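Local coordinates for inulin fructotransferase (Bacillus sp. snu-7, PDB 2INU) that depolymerises the fructan inulin by an intramolecular fructosyl transfer that releases a cyclic difructose anhydride, probably difructose anhydride III, at the interface of chains A and B. Residues are numbered along the deposited sequence; one frame, centred on the assembly and turned at random. Chains: chain A/B, Inulin fructotransferase.

Contact 1: the interface of chains A and B. Residues chain A 52-53; chain B 66, 106-107.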
loop_
_atom_site.group_PDB
_atom_site.type_symbol
_atom_site.label_atom_id
_atom_site.label_comp_id
_atom_site.label_asym_id
_atom_site.label_seq_id
_atom_site.Cartn_x
_atom_site.Cartn_y
_atom_site.Cartn_z
ATOM N N PRO A 52 31.076 17.041 -6.326
ATOM C CA PRO A 52 30.049 16.783 -5.315
ATOM C C PRO A 52 28.750 17.515 -5.656
ATOM O O PRO A 52 27.684 17.164 -5.182
ATOM C CB PRO A 52 30.699 17.326 -4.052
ATOM C CG PRO A 52 32.098 16.865 -4.215
ATOM C CD PRO A 52 32.406 17.132 -5.693
ATOM N N ASP A 53 28.855 18.542 -6.489
ATOM C CA ASP A 53 27.692 19.323 -6.878
ATOM C C ASP A 53 27.168 18.867 -8.234
ATOM O O ASP A 53 26.258 19.467 -8.796
ATOM C CB ASP A 53 28.045 20.813 -6.911
ATOM C CG ASP A 53 26.844 21.694 -6.622
ATOM O OD1 ASP A 53 26.184 21.469 -5.582
ATOM O OD2 ASP A 53 26.563 22.602 -7.433
ATOM N N ASP B 66 21.100 16.222 -13.927
ATOM C CA ASP B 66 20.840 17.536 -13.346
ATOM C C ASP B 66 20.236 18.425 -14.428
ATOM O O ASP B 66 20.895 18.728 -15.429
ATOM C CB ASP B 66 22.141 18.175 -12.827
ATOM C CG ASP B 66 22.708 17.448 -11.620
ATOM O OD1 ASP B 66 21.912 16.933 -10.799
ATOM O OD2 ASP B 66 23.946 17.391 -11.473
ATOM N N LEU B 106 26.220 17.520 -2.562
ATOM C CA LEU B 106 25.679 18.779 -2.079
ATOM C C LEU B 106 24.292 18.996 -2.671
ATOM O O LEU B 106 23.658 20.028 -2.425
ATOM C CB LEU B 106 26.595 19.936 -2.492
ATOM C CG LEU B 106 28.052 19.982 -2.017
ATOM C CD1 LEU B 106 28.833 20.948 -2.890
ATOM C CD2 LEU B 106 28.109 20.400 -0.555
ATOM N N GLN B 107 23.819 18.016 -3.440
ATOM C CA GLN B 107 22.525 18.137 -4.107
ATOM C C GLN B 107 21.749 16.865 -4.431
ATOM O O GLN B 107 22.312 15.775 -4.527
ATOM C CB GLN B 107 22.695 18.882 -5.432
ATOM C CG GLN B 107 22.863 20.374 -5.361
ATOM C CD GLN B 107 22.848 20.978 -6.745
ATOM O OE1 GLN B 107 21.870 20.823 -7.481
ATOM N NE2 GLN B 107 23.903 21.707 -7.095
HETATM O O HOH W 1 24.940 19.922 -11.416
#
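A:Pro52 offers its carbonyl O to the backbone N of B:Leu106 at 3.0 Å, the N-H approaching from above the carbonyl plane. In this inulin fructotransferase, a member of the parallel beta-helix family, the bond joins a loop shortly after helix 30-48 of chain A to a loop of chain B, and it may set the register of the side chains beside it. A:Asp53 has more of its surface buried by the partner than the other residues of this patch. Its CG lies anti to the backbone N (chi1 -152°), which carries the carboxylate toward the next residue of the opposing loop, B:Gln107. There NE2 of the B:Gln107 amide gives a nearly straight hydrogen bond, 2.7 Å long, to carboxylate oxygen OD1 of A:Asp53. The bond lies close to the plane of the glutamine amide but comes down on the carboxylate from above its plane, and the two flat groups are turned 63° apart. OD2 is almost as near to NE2, yet no N-H points at it, and the nitrogen sits over one face of the carboxylate while bonding to one oxygen. The B:Gln107 chain runs extended beyond CG, bringing its methylene along as well: B:Gln107 CG is 3.5 Å from A:Asp53 OD1. B:Leu106 crosses the aspartate at about a right angle, with its methyl CD1 4.1 Å from A:Asp53 CB and its own CB lying beside A:Asp53 OD1, near the carboxylate plane. On the other flank a water that can donate to both oxygens links the chains, 3.0 Å from the carbonyl O of A:Asp53 and 2.7 Å from carboxylate oxygen OD2 of B:Asp66, in strand 65-69.

Contact 2: the interface of chains A and B. Residues chain A 218, 241, 243; chain B 246-248, 269-271.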
loop_
_atom_site.group_PDB
_atom_site.type_symbol
_atom_site.label_atom_id
_atom_site.label_comp_id
_atom_site.label_asym_id
_atom_site.label_seq_id
_atom_site.Cartn_x
_atom_site.Cartn_y
_atom_site.Cartn_z
ATOM N N THR A 218 10.523 4.366 8.875
ATOM C CA THR A 218 10.667 3.388 7.820
ATOM C C THR A 218 9.294 2.794 7.532
ATOM O O THR A 218 8.438 2.746 8.412
ATOM C CB THR A 218 11.647 2.281 8.255
ATOM O OG1 THR A 218 12.964 2.839 8.373
ATOM C CG2 THR A 218 11.665 1.153 7.241
ATOM N N GLY A 241 9.259 4.916 14.854
ATOM C CA GLY A 241 8.420 5.329 13.740
ATOM C C GLY A 241 8.255 4.302 12.629
ATOM O O GLY A 241 7.834 4.650 11.522
ATOM N N LEU A 243 6.561 1.595 10.405
ATOM C CA LEU A 243 5.195 1.280 10.024
ATOM C C LEU A 243 5.280 -0.016 9.238
ATOM O O LEU A 243 5.998 -0.102 8.241
ATOM C CB LEU A 243 4.619 2.371 9.119
ATOM C CG LEU A 243 3.225 2.924 9.412
ATOM C CD1 LEU A 243 2.722 3.640 8.169
ATOM C CD2 LEU A 243 2.274 1.813 9.795
ATOM N N GLY B 246 -1.454 3.880 5.514
ATOM C CA GLY B 246 -0.069 3.464 5.380
ATOM C C GLY B 246 0.944 4.544 5.050
ATOM O O GLY B 246 1.909 4.290 4.328
ATOM N N ASN B 247 0.729 5.751 5.559
ATOM C CA ASN B 247 1.659 6.842 5.305
ATOM C C ASN B 247 2.491 7.051 6.556
ATOM O O ASN B 247 2.049 6.740 7.668
ATOM C CB ASN B 247 0.900 8.131 4.976
ATOM C CG ASN B 247 0.105 8.026 3.703
ATOM O OD1 ASN B 247 0.663 7.999 2.601
ATOM N ND2 ASN B 247 -1.214 7.945 3.845
ATOM N N ASN B 248 3.700 7.566 6.376
ATOM C CA ASN B 248 4.567 7.843 7.507
ATOM C C ASN B 248 4.813 9.339 7.460
ATOM O O ASN B 248 5.677 9.820 6.728
ATOM C CB ASN B 248 5.879 7.076 7.376
ATOM C CG ASN B 248 6.661 7.040 8.679
ATOM O OD1 ASN B 248 6.891 8.074 9.299
ATOM N ND2 ASN B 248 7.064 5.844 9.103
ATOM N N SER B 269 -4.285 3.235 9.758
ATOM C CA SER B 269 -2.980 2.596 9.621
ATOM C C SER B 269 -1.873 3.570 9.216
ATOM O O SER B 269 -1.106 3.301 8.290
ATOM C CB SER B 269 -3.070 1.475 8.580
ATOM O OG SER B 269 -4.099 0.568 8.900
ATOM N N ASN B 270 -1.787 4.695 9.914
ATOM C CA ASN B 270 -0.770 5.691 9.627
ATOM C C ASN B 270 0.139 5.923 10.820
ATOM O O ASN B 270 -0.195 5.580 11.952
ATOM C CB ASN B 270 -1.410 7.027 9.238
ATOM C CG ASN B 270 -2.184 6.954 7.938
ATOM O OD1 ASN B 270 -1.615 6.748 6.864
ATOM N ND2 ASN B 270 -3.499 7.122 8.031
ATOM N N ARG B 271 1.295 6.511 10.540
ATOM C CA ARG B 271 2.273 6.850 11.563
ATOM C C ARG B 271 2.437 8.358 11.528
ATOM O O ARG B 271 2.918 8.901 10.535
ATOM C CB ARG B 271 3.613 6.170 11.268
ATOM C CG ARG B 271 4.701 6.421 12.344
ATOM C CD ARG B 271 5.457 7.718 12.121
ATOM N NE ARG B 271 6.430 7.970 13.186
ATOM C CZ ARG B 271 7.608 8.563 13.005
ATOM N NH1 ARG B 271 7.973 8.967 11.793
ATOM N NH2 ARG B 271 8.421 8.757 14.036
#
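A:Leu243, at the start of strand 243-245, presses its branched end against two successive coils of the chain B beta-helix. Methyl CD1 does most of the touching: A:Leu243 CD1 lies 3.2 Å from the carbonyl O of B:Asn247, a tight contact, and 3.9 Å from CA of B:Gly246. Both methyls of A:Leu243 lie loosely near the carbonyl O of B:Ser269, CD1 at 3.8 Å. A first torsion of -133°, nearer eclipsed than staggered, suggests some strain in fitting the side chain here. Behind the methyls, A:Leu243 CG meets CB of B:Arg271 at 3.8 Å, the two side chains passing at a slant. From that point the arginine leaves the apolar centre: CG is anti to the backbone N, and a bend at chi2 (-85°) swings the remaining chain past A:Gly241. The flat guanidinium then lies with one face over A:Gly241 CA, which is 3.4 Å from B:Arg271 CZ, the contact falling toward the rim of the group. With no side chain on A:Gly241, its CA can come close to the guanidinium face. Next to it, the amide nitrogen ND2 of B:Asn248 donates to the carbonyl O of A:Gly241 at 2.8 Å, approaching almost along the C=O axis (171°). The other end of the same amide is held from within chain B, as NH1 of B:Arg271 gives a 2.9 Å bond to B:Asn248 OD1 on a lone pair. That second bond would hold the amide in the orientation that points ND2 across the interface. Farther inside chain B, carboxamide oxygen OD1 of B:Asn270 accepts from both N and ND2 of B:Asn247, a rung of the asparagine ladder familiar from beta-helices. The ladder probably stiffens the turns that receive the leucine and so would offer the neighbouring subunit a firm surface on which to dock.

About 30 Å separates the C-alpha centres of contact 1 and contact 2, which have no residue in common and lie along the same long side of the paired beta-helices. Contact 1 draws on loops and strand 65-69 near the N-terminal end, with water and polar groups prominent; contact 2 uses strand 243-245 of chain A and strands 248-249 and 271-274 of chain B, deeper in the coil stack. Because the interface is not an exact two-fold, each chain presents different surfaces to its partners. Repeated among the three copies of the deposited assembly, such side-by-side pairing of unlike faces would suit a closed trimer, and two spaced contacts should limit rocking between neighbours.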